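Local coordinates for GTPase-activating protein skywalker (Drosophila melanogaster, PDB 6R82) that acts as a GTPase-activating protein for Rab35 in synaptic vesicle protein recycling at neuromuscular boutons, and is represented here by its TLDc domain alone, at residues N65-G70 / L103-A108; Q90-T95 / F128-S133; T98-L103 / K161-P166; Y110-I115 / S124-M129; G155-C160 / G172-R177. All blocks are in the same frame, centred on the assembly; numbering follows the deposited sequence.

Contact 1 of 5, residues N65-G70 / L103-A108; sequences NNEVFG and LYPERA
Val68 and Tyr104 sit opposite one another where strand 99-104 of the antiparallel TLDc sheet ends and strand 68-73 begins, and their side chains lie side by side on the same face. The Val68 amide gives its hydrogen to Tyr104 O (N to O 3.0 Å), approaching from above that carbonyl's plane. In return Val68 O is gripped twice: Tyr104 N comes in the carbonyl plane, on a lone pair, at 3.1 Å with a nearly straight N-H (170°), while Leu103 N reaches the same Val68 O from above the plane at 2.7 Å. Two successive residues facing one make a classic beta bulge.

Val68 CB meets the Tyr104 ring in its plane, at the edge, 3.7 Å from CD1, with CG2 alongside. The other branch, CG1, anti to the backbone N, leans across to Leu103 CB at 3.7 Å. Beyond the pair, Glu67 CG rests against Pro105 CD, the proline following a cis peptide bond, while the Glu67 carboxylate leads off to Thr63 OG1. Helix 13-18 packs on Leu103 and Tyr104 through Phe14. One carbonyl, Val68 O, shared by two donors thus fixes the bulge, and the apolar contacts fill in beside it.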
# COMPACT_ATOMS: atom_id res chain seq x y z
N ASN A 65 -5.15 -15.27 7.97
CA ASN A 65 -4.05 -16.10 8.44
C ASN A 65 -3.10 -15.36 9.38
O ASN A 65 -1.98 -15.83 9.62
CB ASN A 65 -3.28 -16.65 7.23
CG ASN A 65 -2.68 -18.03 7.48
OD1 ASN A 65 -3.18 -18.80 8.30
ND2 ASN A 65 -1.60 -18.34 6.77
N ASN A 66 -3.51 -14.19 9.90
CA ASN A 66 -2.78 -13.39 10.89
C ASN A 66 -1.45 -12.85 10.38
O ASN A 66 -0.59 -12.48 11.18
CB ASN A 66 -2.56 -14.18 12.19
CG ASN A 66 -3.83 -14.84 12.69
OD1 ASN A 66 -4.78 -14.16 13.07
ND2 ASN A 66 -3.84 -16.16 12.69
N GLU A 67 -1.25 -12.79 9.06
CA GLU A 67 -0.12 -12.07 8.49
C GLU A 67 -0.48 -10.59 8.34
O GLU A 67 -1.63 -10.23 8.09
CB GLU A 67 0.27 -12.66 7.13
CG GLU A 67 0.71 -14.12 7.20
CD GLU A 67 -0.24 -15.06 6.46
OE1 GLU A 67 -1.12 -14.56 5.73
OE2 GLU A 67 -0.10 -16.29 6.62
N VAL A 68 0.53 -9.73 8.49
CA VAL A 68 0.35 -8.28 8.46
C VAL A 68 1.43 -7.70 7.56
O VAL A 68 2.62 -7.92 7.79
CB VAL A 68 0.43 -7.66 9.86
CG1 VAL A 68 0.60 -6.15 9.76
CG2 VAL A 68 -0.81 -8.00 10.65
N PHE A 69 1.01 -6.98 6.52
CA PHE A 69 1.92 -6.37 5.56
C PHE A 69 1.18 -5.24 4.86
O PHE A 69 -0.01 -4.99 5.11
CB PHE A 69 2.46 -7.41 4.58
CG PHE A 69 1.39 -8.18 3.85
CD1 PHE A 69 0.85 -9.34 4.39
CD2 PHE A 69 0.92 -7.73 2.62
CE1 PHE A 69 -0.12 -10.05 3.72
CE2 PHE A 69 -0.06 -8.43 1.94
CZ PHE A 69 -0.58 -9.59 2.49
N GLY A 70 1.89 -4.53 3.98
CA GLY A 70 1.28 -3.39 3.33
C GLY A 70 2.30 -2.60 2.53
O GLY A 70 3.33 -3.14 2.11
N LEU A 103 5.04 -6.90 8.55
CA LEU A 103 5.20 -6.92 9.99
C LEU A 103 5.13 -8.31 10.60
O LEU A 103 5.84 -8.58 11.58
CB LEU A 103 4.15 -6.01 10.66
CG LEU A 103 4.29 -4.51 10.38
CD1 LEU A 103 3.37 -3.69 11.28
CD2 LEU A 103 5.73 -4.07 10.55
N TYR A 104 4.31 -9.21 10.04
CA TYR A 104 4.18 -10.60 10.47
C TYR A 104 3.94 -11.46 9.24
O TYR A 104 3.28 -11.01 8.29
CB TYR A 104 3.04 -10.79 11.48
CG TYR A 104 3.16 -9.93 12.72
CD1 TYR A 104 2.43 -8.74 12.84
CD2 TYR A 104 4.01 -10.29 13.77
CE1 TYR A 104 2.54 -7.94 13.97
CE2 TYR A 104 4.12 -9.49 14.91
CZ TYR A 104 3.39 -8.32 15.00
OH TYR A 104 3.50 -7.52 16.13
N PRO A 105 4.47 -12.70 9.21
CA PRO A 105 5.30 -13.31 10.26
C PRO A 105 6.70 -12.71 10.30
O PRO A 105 7.24 -12.47 11.38
CB PRO A 105 5.35 -14.79 9.85
CG PRO A 105 5.17 -14.77 8.36
CD PRO A 105 4.24 -13.62 8.07
N GLU A 106 7.26 -12.45 9.13
CA GLU A 106 8.54 -11.76 9.02
C GLU A 106 8.34 -10.26 9.21
O GLU A 106 7.23 -9.74 9.19
CB GLU A 106 9.19 -12.04 7.67
CG GLU A 106 9.38 -13.51 7.35
CD GLU A 106 10.72 -14.03 7.82
OE1 GLU A 106 10.91 -14.20 9.05
OE2 GLU A 106 11.60 -14.26 6.96
N ARG A 107 9.46 -9.55 9.37
CA ARG A 107 9.44 -8.10 9.53
C ARG A 107 10.56 -7.53 8.66
O ARG A 107 11.74 -7.73 8.96
CB ARG A 107 9.61 -7.70 10.99
CG ARG A 107 9.43 -6.23 11.25
CD ARG A 107 9.44 -5.89 12.73
NE ARG A 107 9.51 -4.44 12.90
CZ ARG A 107 10.62 -3.73 12.72
NH1 ARG A 107 10.60 -2.41 12.86
NH2 ARG A 107 11.75 -4.33 12.39
N ALA A 108 10.19 -6.84 7.59
CA ALA A 108 11.18 -6.34 6.65
C ALA A 108 10.63 -5.14 5.89
O ALA A 108 9.41 -4.96 5.78
CB ALA A 108 11.62 -7.43 5.66

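Contact 2 of 5, residues Q90-T95 / F128-S133; sequences QAYFGT and FMAADS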
# COMPACT_ATOMS: atom_id res chain seq x y z
N GLN A 90 -2.23 5.23 -18.62
CA GLN A 90 -1.01 4.67 -18.06
C GLN A 90 -1.37 3.65 -16.99
O GLN A 90 -2.11 3.95 -16.05
CB GLN A 90 -0.15 5.78 -17.47
CG GLN A 90 0.46 6.69 -18.52
CD GLN A 90 1.35 5.92 -19.50
OE1 GLN A 90 0.89 5.49 -20.56
NE2 GLN A 90 2.61 5.73 -19.13
N ALA A 91 -0.83 2.43 -17.13
CA ALA A 91 -1.09 1.40 -16.14
C ALA A 91 -0.47 1.76 -14.79
O ALA A 91 -1.18 1.98 -13.80
CB ALA A 91 -0.55 0.05 -16.63
N TYR A 92 0.86 1.88 -14.74
CA TYR A 92 1.59 2.05 -13.49
C TYR A 92 1.94 3.52 -13.27
O TYR A 92 2.30 4.23 -14.21
CB TYR A 92 2.85 1.19 -13.49
CG TYR A 92 2.60 -0.24 -13.08
CD1 TYR A 92 2.53 -0.59 -11.73
CD2 TYR A 92 2.39 -1.25 -14.03
CE1 TYR A 92 2.29 -1.88 -11.34
CE2 TYR A 92 2.15 -2.57 -13.64
CZ TYR A 92 2.10 -2.87 -12.29
OH TYR A 92 1.85 -4.16 -11.86
N PHE A 93 1.86 3.96 -12.02
CA PHE A 93 2.21 5.33 -11.66
C PHE A 93 2.88 5.32 -10.29
O PHE A 93 2.98 4.28 -9.63
CB PHE A 93 0.97 6.24 -11.69
CG PHE A 93 -0.09 5.86 -10.67
CD1 PHE A 93 -0.95 4.79 -10.90
CD2 PHE A 93 -0.23 6.58 -9.49
CE1 PHE A 93 -1.93 4.44 -9.98
CE2 PHE A 93 -1.20 6.24 -8.56
CZ PHE A 93 -2.05 5.17 -8.80
N GLY A 94 3.37 6.48 -9.87
CA GLY A 94 4.00 6.64 -8.56
C GLY A 94 5.48 6.99 -8.67
O GLY A 94 6.05 7.13 -9.75
N THR A 95 6.11 7.15 -7.50
CA THR A 95 7.53 7.48 -7.43
C THR A 95 8.28 6.43 -6.61
O THR A 95 7.70 5.59 -5.92
CB THR A 95 7.78 8.86 -6.80
OG1 THR A 95 7.70 8.74 -5.38
CG2 THR A 95 6.80 9.88 -7.30
N PHE A 128 5.24 0.91 -9.69
CA PHE A 128 4.91 1.12 -8.29
C PHE A 128 3.45 0.82 -7.96
O PHE A 128 3.17 -0.05 -7.14
CB PHE A 128 5.30 2.55 -7.89
CG PHE A 128 6.76 2.84 -8.07
CD1 PHE A 128 7.71 2.09 -7.38
CD2 PHE A 128 7.19 3.81 -8.96
CE1 PHE A 128 9.07 2.33 -7.57
CE2 PHE A 128 8.55 4.05 -9.14
CZ PHE A 128 9.49 3.30 -8.44
N MET A 129 2.52 1.55 -8.57
CA MET A 129 1.10 1.47 -8.24
C MET A 129 0.29 1.34 -9.53
O MET A 129 0.63 1.95 -10.54
CB MET A 129 0.61 2.72 -7.47
CG MET A 129 1.43 3.09 -6.21
SD MET A 129 1.12 4.81 -5.64
CE MET A 129 -0.59 4.69 -5.13
N ALA A 130 -0.81 0.58 -9.47
CA ALA A 130 -1.77 0.50 -10.56
C ALA A 130 -3.14 0.15 -9.98
O ALA A 130 -3.22 -0.56 -8.97
CB ALA A 130 -1.35 -0.53 -11.62
N ALA A 131 -4.20 0.65 -10.60
CA ALA A 131 -5.54 0.43 -10.04
C ALA A 131 -6.60 0.68 -11.10
O ALA A 131 -6.47 1.59 -11.92
CB ALA A 131 -5.80 1.34 -8.83
N ASP A 132 -7.67 -0.11 -11.05
CA ASP A 132 -8.82 0.12 -11.93
C ASP A 132 -10.06 -0.38 -11.21
O ASP A 132 -10.07 -0.51 -9.98
CB ASP A 132 -8.59 -0.52 -13.31
CG ASP A 132 -8.41 -2.04 -13.26
OD1 ASP A 132 -8.83 -2.69 -12.27
OD2 ASP A 132 -7.85 -2.59 -14.24
N SER A 133 -11.12 -0.68 -11.97
CA SER A 133 -12.37 -1.09 -11.33
C SER A 133 -12.35 -2.55 -10.89
O SER A 133 -13.23 -2.97 -10.13
CB SER A 133 -13.55 -0.86 -12.28
OG SER A 133 -13.55 -1.81 -13.34
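A single antiparallel bridge, Phe93 with Met129, ties the long loop between strands 68-73 and 99-104 to strand 129-131 of the TLDc sheet. It is a hydrogen-bonded pair: Phe93 N donates to Met129 O at 2.8 Å, in the carbonyl plane, and Met129 N returns a bond to Phe93 O at 3.0 Å, nearly along the C=O axis though bent at the hydrogen (139°). Met129 O also receives a CA-H contact from Tyr92.

Around this bridge three rings are each packed by the other segment. Phe93 holds CG in the crowded position between its backbone N and carbonyl carbon (chi1 63°), which swings the ring back over the strand although its CB points away. Met129 CB lies over one face in a CH-pi contact, 4.0 Å from the ring centroid, and the Met129 chain bends at chi3 so that CE touches Phe93 CE2; SD stands obliquely to the ring, a Met-aromatic contact. The Tyr92 ring takes Ala130 CB over a face, offset toward the rim. Gly94, next after Phe93, has backbone angles that would jam a CB against the preceding carbonyl O. Outside the pair, Thr137 of strand 135-138 touches both Tyr92 and Ala130. At the far end the Phe128 ring lies beneath a peptide carbonyl, with Thr95 O 3.4 Å above the ring plane, over its centre.

Contact 3 of 5, residues T98-L103 / K161-P166; sequences TFLFSL and KTFNNP
Apolar packing carries this buried contact, in which loop 161-166 lies against the start of strand 99-104 with no hydrogen bond between them. Leu100 and Phe163 point toward each other and cross obliquely. Leu100 CG sits over a face of the Phe163 ring, 4.0 Å from its centroid, as a CH-pi contact, and the branch CD1 pushes to the root of the ring, 3.5 Å from Phe163 CD2 and equally close to Phe163 CB. Thr162 CG2 stands over the centre of the opposite face, 3.8 Å above the ring plane. Leu100 CD1 also meets the flat amide of Asn165 at CG, 3.7 Å away. Thr98 CG2, anti to its backbone N, touches Phe163 CZ at 3.8 Å.

A backbone oxygen also takes part: Thr98 O lies at the edge of the Phe163 ring, near its plane, 3.2 Å from CE1, consistent with the slightly positive rim of the ring.

Hydrogen bonds serve the two segments separately. Asn165 ND2 donates to Pro166 O and Asp158 O, and its OD1 accepts from Cys160 N; Thr98 OG1 is bonded to Ser74 OG and Thr95 O. The interface is thus apolar, its buried Asn165 amide satisfied while Leu100 CD1 packs on it.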
# COMPACT_ATOMS: atom_id res chain seq x y z
N THR A 98 7.81 5.03 -2.88
CA THR A 98 6.93 3.91 -2.56
C THR A 98 7.76 2.72 -2.07
O THR A 98 8.83 2.44 -2.62
CB THR A 98 6.13 3.51 -3.81
OG1 THR A 98 5.32 4.61 -4.25
CG2 THR A 98 5.27 2.28 -3.55
N PHE A 99 7.28 2.03 -1.04
CA PHE A 99 7.99 0.84 -0.58
C PHE A 99 7.00 -0.14 0.02
O PHE A 99 5.92 0.26 0.47
CB PHE A 99 9.11 1.16 0.44
CG PHE A 99 8.63 1.72 1.78
CD1 PHE A 99 8.22 0.87 2.81
CD2 PHE A 99 8.65 3.08 2.02
CE1 PHE A 99 7.81 1.38 4.04
CE2 PHE A 99 8.24 3.61 3.25
CZ PHE A 99 7.81 2.75 4.26
N LEU A 100 7.38 -1.41 0.01
CA LEU A 100 6.62 -2.47 0.67
C LEU A 100 7.19 -2.76 2.05
O LEU A 100 8.37 -2.53 2.33
CB LEU A 100 6.66 -3.77 -0.14
CG LEU A 100 6.36 -3.77 -1.63
CD1 LEU A 100 6.94 -5.04 -2.23
CD2 LEU A 100 4.85 -3.70 -1.82
N PHE A 101 6.34 -3.30 2.91
CA PHE A 101 6.78 -3.77 4.21
C PHE A 101 5.97 -5.00 4.58
O PHE A 101 4.89 -5.24 4.04
CB PHE A 101 6.62 -2.68 5.29
CG PHE A 101 5.19 -2.32 5.58
CD1 PHE A 101 4.46 -3.03 6.52
CD2 PHE A 101 4.57 -1.28 4.91
CE1 PHE A 101 3.13 -2.71 6.79
CE2 PHE A 101 3.26 -0.94 5.18
CZ PHE A 101 2.53 -1.66 6.12
N SER A 102 6.51 -5.77 5.53
CA SER A 102 5.75 -6.79 6.24
C SER A 102 6.05 -6.66 7.72
O SER A 102 7.18 -6.33 8.11
CB SER A 102 6.10 -8.21 5.76
OG SER A 102 7.50 -8.39 5.62
N LEU A 103 5.04 -6.90 8.55
CA LEU A 103 5.20 -6.92 9.99
C LEU A 103 5.13 -8.31 10.60
O LEU A 103 5.84 -8.58 11.58
CB LEU A 103 4.15 -6.01 10.66
CG LEU A 103 4.29 -4.51 10.38
CD1 LEU A 103 3.37 -3.69 11.28
CD2 LEU A 103 5.73 -4.07 10.55
N LYS A 161 9.95 -7.36 -9.57
CA LYS A 161 11.27 -6.80 -9.84
C LYS A 161 11.43 -5.35 -9.39
O LYS A 161 12.57 -4.89 -9.27
CB LYS A 161 11.58 -6.88 -11.33
CG LYS A 161 12.23 -8.18 -11.73
CD LYS A 161 12.50 -8.27 -13.21
CE LYS A 161 13.47 -7.20 -13.69
NZ LYS A 161 12.83 -5.88 -13.98
N THR A 162 10.35 -4.62 -9.17
CA THR A 162 10.51 -3.26 -8.68
C THR A 162 11.03 -3.26 -7.24
O THR A 162 11.85 -2.40 -6.89
CB THR A 162 9.18 -2.51 -8.81
OG1 THR A 162 8.87 -2.32 -10.20
CG2 THR A 162 9.26 -1.13 -8.14
N PHE A 163 10.64 -4.24 -6.43
CA PHE A 163 11.03 -4.29 -5.03
C PHE A 163 11.85 -5.51 -4.64
O PHE A 163 12.33 -5.56 -3.50
CB PHE A 163 9.78 -4.21 -4.15
CG PHE A 163 9.06 -2.90 -4.26
CD1 PHE A 163 9.70 -1.72 -3.88
CD2 PHE A 163 7.78 -2.83 -4.79
CE1 PHE A 163 9.06 -0.49 -4.00
CE2 PHE A 163 7.13 -1.61 -4.91
CZ PHE A 163 7.76 -0.44 -4.52
N ASN A 164 12.02 -6.49 -5.53
CA ASN A 164 12.82 -7.70 -5.28
C ASN A 164 12.46 -8.35 -3.95
O ASN A 164 13.33 -8.74 -3.17
CB ASN A 164 14.31 -7.40 -5.35
CG ASN A 164 15.13 -8.65 -5.66
OD1 ASN A 164 15.42 -9.45 -4.77
ND2 ASN A 164 15.49 -8.82 -6.93
N ASN A 165 11.18 -8.48 -3.71
CA ASN A 165 10.65 -9.00 -2.46
C ASN A 165 10.32 -10.48 -2.59
O ASN A 165 10.18 -11.00 -3.70
CB ASN A 165 9.37 -8.24 -2.09
CG ASN A 165 8.33 -8.31 -3.19
OD1 ASN A 165 8.55 -7.78 -4.28
ND2 ASN A 165 7.21 -8.97 -2.91
N PRO A 166 10.20 -11.19 -1.47
CA PRO A 166 9.55 -12.49 -1.49
C PRO A 166 8.05 -12.31 -1.28
O PRO A 166 7.61 -11.23 -0.87
CB PRO A 166 10.18 -13.21 -0.29
CG PRO A 166 10.39 -12.10 0.69
CD PRO A 166 10.77 -10.88 -0.14

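Contact 4 of 5, residues Y110-I115 / S124-M129; sequences YPWVGI and SSELFM
Trp112, the first residue of a type I beta turn (Trp112 to Ile115), anchors two parts of the long connection between strands 108-110 and 129-131 of the TLDc domain. The indole NE1 donates to Ser125 O at 2.8 Å, with the oxygen almost in the ring plane and NE1 in turn in the plane of the carbonyl, though the bond is bent at the hydrogen (143°). Phe128 turns its edge to the indole face: the Phe128 ring and the five-membered ring of Trp112 form a T-shaped pair with centroids 4.9 Å apart and planes at 80°, Phe128 CE1 coming nearest at Trp112 CD1 (3.6 Å). The opposite indole face is covered by the turn itself, Gly114 N standing 3.3 Å above it, so the ring is sandwiched. At the six-membered end, the extended Glu126 chain lays its carboxylate almost parallel to the ring, OE1 3.6 Å from Trp112 CZ2.

What sets this up is Trp112 CG, anti to the backbone N (chi1 175°), which carries the ring toward 124-129, while the turn closes with Ile115 N bonding to Trp112 O. Further out, Val113 CG2 touches Ser125 CB, and Ser125 OG is bonded to Gly122 O. Thr162 is bonded to both parts, through its backbone to Val113 and through its OG1 to Leu127 N.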
# COMPACT_ATOMS: atom_id res chain seq x y z
N TYR A 110 11.04 -3.44 2.07
CA TYR A 110 11.56 -3.60 0.72
C TYR A 110 11.47 -2.28 -0.02
O TYR A 110 10.41 -1.95 -0.58
CB TYR A 110 10.82 -4.71 -0.04
CG TYR A 110 10.84 -6.00 0.73
CD1 TYR A 110 11.93 -6.86 0.64
CD2 TYR A 110 9.78 -6.35 1.57
CE1 TYR A 110 11.96 -8.03 1.36
CE2 TYR A 110 9.80 -7.51 2.29
CZ TYR A 110 10.89 -8.36 2.18
OH TYR A 110 10.92 -9.53 2.89
N PRO A 111 12.54 -1.49 -0.06
CA PRO A 111 12.54 -0.25 -0.84
C PRO A 111 12.66 -0.53 -2.33
O PRO A 111 12.87 -1.66 -2.78
CB PRO A 111 13.76 0.50 -0.31
CG PRO A 111 14.68 -0.59 0.15
CD PRO A 111 13.79 -1.66 0.70
N TRP A 112 12.51 0.54 -3.11
CA TRP A 112 12.72 0.47 -4.54
C TRP A 112 14.17 0.08 -4.84
O TRP A 112 15.10 0.60 -4.22
CB TRP A 112 12.40 1.83 -5.17
CG TRP A 112 12.69 1.93 -6.63
CD1 TRP A 112 12.42 1.00 -7.58
CD2 TRP A 112 13.28 3.05 -7.31
NE1 TRP A 112 12.81 1.46 -8.82
CE2 TRP A 112 13.34 2.72 -8.68
CE3 TRP A 112 13.75 4.30 -6.90
CZ2 TRP A 112 13.87 3.59 -9.64
CZ3 TRP A 112 14.28 5.17 -7.85
CH2 TRP A 112 14.33 4.81 -9.21
N VAL A 113 14.35 -0.84 -5.79
CA VAL A 113 15.70 -1.31 -6.11
C VAL A 113 16.57 -0.25 -6.75
O VAL A 113 17.79 -0.41 -6.80
CB VAL A 113 15.62 -2.56 -7.01
CG1 VAL A 113 14.94 -3.71 -6.28
CG2 VAL A 113 14.90 -2.24 -8.31
N GLY A 114 15.98 0.85 -7.23
CA GLY A 114 16.74 1.94 -7.81
C GLY A 114 17.20 3.01 -6.84
O GLY A 114 17.76 4.02 -7.28
N ILE A 115 16.97 2.82 -5.54
CA ILE A 115 17.42 3.79 -4.54
C ILE A 115 18.94 3.94 -4.57
O ILE A 115 19.47 5.04 -4.40
CB ILE A 115 16.92 3.38 -3.14
CG1 ILE A 115 15.40 3.54 -3.03
CG2 ILE A 115 17.66 4.15 -2.04
CD1 ILE A 115 14.91 4.98 -3.01
N SER A 124 10.90 -2.04 -16.27
CA SER A 124 10.19 -3.05 -15.51
C SER A 124 10.62 -3.12 -14.05
O SER A 124 10.03 -3.89 -13.29
CB SER A 124 10.39 -4.42 -16.15
OG SER A 124 11.64 -4.96 -15.75
N SER A 125 11.63 -2.36 -13.63
CA SER A 125 11.95 -2.27 -12.21
C SER A 125 11.46 -0.96 -11.60
O SER A 125 11.88 -0.60 -10.49
CB SER A 125 13.46 -2.43 -12.00
OG SER A 125 14.19 -1.45 -12.71
N GLU A 126 10.56 -0.24 -12.29
CA GLU A 126 10.03 1.05 -11.86
C GLU A 126 8.51 1.08 -11.90
O GLU A 126 7.90 2.06 -12.34
CB GLU A 126 10.57 2.18 -12.75
CG GLU A 126 12.03 2.49 -12.55
CD GLU A 126 12.49 3.63 -13.44
OE1 GLU A 126 12.92 4.68 -12.90
OE2 GLU A 126 12.41 3.48 -14.68
N LEU A 127 7.87 0.01 -11.42
CA LEU A 127 6.42 -0.18 -11.53
C LEU A 127 5.84 -0.21 -10.12
O LEU A 127 5.89 -1.24 -9.45
CB LEU A 127 6.09 -1.47 -12.28
CG LEU A 127 6.66 -1.67 -13.69
CD1 LEU A 127 6.19 -3.01 -14.27
CD2 LEU A 127 6.24 -0.52 -14.60
N PHE A 128 5.24 0.91 -9.69
CA PHE A 128 4.91 1.12 -8.29
C PHE A 128 3.45 0.82 -7.96
O PHE A 128 3.17 -0.05 -7.14
CB PHE A 128 5.30 2.55 -7.89
CG PHE A 128 6.76 2.84 -8.07
CD1 PHE A 128 7.71 2.09 -7.38
CD2 PHE A 128 7.19 3.81 -8.96
CE1 PHE A 128 9.07 2.33 -7.57
CE2 PHE A 128 8.55 4.05 -9.14
CZ PHE A 128 9.49 3.30 -8.44
N MET A 129 2.52 1.55 -8.57
CA MET A 129 1.10 1.47 -8.24
C MET A 129 0.29 1.34 -9.53
O MET A 129 0.63 1.95 -10.54
CB MET A 129 0.61 2.72 -7.47
CG MET A 129 1.43 3.09 -6.21
SD MET A 129 1.12 4.81 -5.64
CE MET A 129 -0.59 4.69 -5.13

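Contact 5 of 5, residues G155-C160 / G172-R177; sequences GKTDSC and GDFEIR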
# COMPACT_ATOMS: atom_id res chain seq x y z
N GLY A 155 -6.86 -11.72 -2.31
CA GLY A 155 -5.70 -11.10 -2.89
C GLY A 155 -4.57 -12.09 -3.06
O GLY A 155 -4.65 -13.24 -2.61
N LYS A 156 -3.52 -11.64 -3.72
CA LYS A 156 -2.36 -12.47 -4.01
C LYS A 156 -1.10 -11.67 -3.72
O LYS A 156 -1.12 -10.44 -3.63
CB LYS A 156 -2.36 -12.95 -5.47
CG LYS A 156 -3.62 -13.74 -5.87
CD LYS A 156 -3.49 -14.31 -7.28
CE LYS A 156 -3.98 -13.34 -8.34
NZ LYS A 156 -5.32 -13.74 -8.89
N THR A 157 0.01 -12.39 -3.58
CA THR A 157 1.30 -11.74 -3.40
C THR A 157 2.38 -12.60 -4.03
O THR A 157 2.36 -13.83 -3.91
CB THR A 157 1.61 -11.50 -1.92
OG1 THR A 157 2.98 -11.11 -1.79
CG2 THR A 157 1.35 -12.75 -1.12
N ASP A 158 3.32 -11.94 -4.70
CA ASP A 158 4.34 -12.60 -5.50
C ASP A 158 5.60 -11.76 -5.40
O ASP A 158 5.58 -10.62 -4.93
CB ASP A 158 3.86 -12.74 -6.96
CG ASP A 158 4.71 -13.70 -7.79
OD1 ASP A 158 5.80 -14.12 -7.33
OD2 ASP A 158 4.29 -14.02 -8.93
N SER A 159 6.72 -12.33 -5.83
CA SER A 159 7.91 -11.52 -6.02
C SER A 159 7.73 -10.61 -7.22
O SER A 159 7.11 -10.99 -8.22
CB SER A 159 9.14 -12.40 -6.21
OG SER A 159 9.27 -13.31 -5.14
N CYS A 160 8.27 -9.40 -7.12
CA CYS A 160 8.26 -8.47 -8.24
C CYS A 160 9.65 -7.85 -8.37
O CYS A 160 10.42 -7.81 -7.41
CB CYS A 160 7.19 -7.38 -8.05
SG CYS A 160 7.70 -6.01 -6.96
N GLY A 172 0.96 -17.99 -1.54
CA GLY A 172 0.92 -16.86 -2.47
C GLY A 172 -0.36 -16.05 -2.47
O GLY A 172 -0.42 -15.01 -3.14
N ASP A 173 -1.38 -16.49 -1.74
CA ASP A 173 -2.70 -15.87 -1.70
C ASP A 173 -3.06 -15.52 -0.26
O ASP A 173 -2.39 -15.94 0.69
CB ASP A 173 -3.78 -16.81 -2.26
CG ASP A 173 -3.35 -17.53 -3.51
OD1 ASP A 173 -2.68 -16.90 -4.36
OD2 ASP A 173 -3.67 -18.73 -3.64
N PHE A 174 -4.16 -14.78 -0.11
CA PHE A 174 -4.64 -14.44 1.21
C PHE A 174 -6.08 -13.96 1.10
O PHE A 174 -6.54 -13.56 0.03
CB PHE A 174 -3.76 -13.37 1.89
CG PHE A 174 -3.59 -12.11 1.09
CD1 PHE A 174 -4.46 -11.04 1.24
CD2 PHE A 174 -2.54 -11.98 0.18
CE1 PHE A 174 -4.29 -9.87 0.50
CE2 PHE A 174 -2.37 -10.83 -0.56
CZ PHE A 174 -3.25 -9.78 -0.40
N GLU A 175 -6.78 -14.03 2.23
CA GLU A 175 -8.06 -13.37 2.40
C GLU A 175 -7.87 -12.23 3.39
O GLU A 175 -7.15 -12.37 4.38
CB GLU A 175 -9.13 -14.33 2.91
CG GLU A 175 -10.53 -13.88 2.60
CD GLU A 175 -11.58 -14.60 3.41
OE1 GLU A 175 -11.19 -15.47 4.22
OE2 GLU A 175 -12.78 -14.30 3.25
N ILE A 176 -8.53 -11.11 3.11
CA ILE A 176 -8.35 -9.89 3.89
C ILE A 176 -9.32 -9.92 5.06
O ILE A 176 -10.54 -9.96 4.87
CB ILE A 176 -8.57 -8.64 3.01
CG1 ILE A 176 -7.45 -8.55 1.97
CG2 ILE A 176 -8.62 -7.38 3.88
CD1 ILE A 176 -7.95 -8.50 0.54
N ARG A 177 -8.78 -9.90 6.27
CA ARG A 177 -9.62 -9.73 7.45
C ARG A 177 -9.98 -8.26 7.64
O ARG A 177 -11.14 -7.92 7.86
CB ARG A 177 -8.93 -10.28 8.69
CG ARG A 177 -9.88 -10.47 9.86
CD ARG A 177 -9.15 -10.55 11.18
NE ARG A 177 -8.07 -11.53 11.17
CZ ARG A 177 -7.55 -12.09 12.26
NH1 ARG A 177 -8.01 -11.76 13.46
NH2 ARG A 177 -6.57 -12.98 12.15
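Strands 154-156 and 173-185 of the TLDc sheet pair antiparallel here, and the Phe174 ring lies over Gly155 of the neighbouring strand. Backbone bonds set the register. Gly155 N donates to Phe174 O at 3.0 Å, in the carbonyl plane, and Phe174 N answers to Gly155 O from above that plane. Beyond the non-hydrogen-bonded pair Lys156 and Asp173, Thr157 N adds a short bond to Gly172 O (2.7 Å). Lys156 and Asp173 run side by side on the other face of the sheet, but their charged ends stay apart, Lys156 NZ 6.1 Å from Asp173 OD1, and Lys156 makes a cation-pi contact with Trp147. Phe69 adds an edge-to-face pair with Phe174.

From Phe174 CB, the first torsion (chi1 55°) puts CG in the crowded position between backbone N and carbonyl carbon, so the ring folds back over Gly155. CG lies 4.0 Å from Gly155 O, and CD2 passes the same carbonyl. CE2, at the ring edge, comes 3.3 Å from Lys156 O. CE1 runs over Gly155 CA, which makes a CH-pi contact 4.0 Å from the centroid. At the tip, CZ lies 3.7 Å from Gly155 CA, where a CB would clash with it.

Overall arrangement
All five contacts belong to one TLDc domain, and four of them (contacts 1, 2, 3 and 5) reach the same antiparallel sheet. Contacts 1 and 3 share Leu103 and strand 99-104, their centres about 12 Å apart. Contact 5 joins contact 1 where Phe69 and Phe174 meet, and joins contact 3 through Asn165, whose backbone O is also bonded to Ser159 OG. Contacts 3 and 4 are closest, with centres about 8 Å apart, and Lys161 NZ bonds Ser124 OG between them. Phe128 serves both contacts 2 and 4, and also touches Thr162 and Phe163 of contact 3. Contacts 1 and 2 lie about 24 Å apart between centres, on opposite sides of the chain's centre.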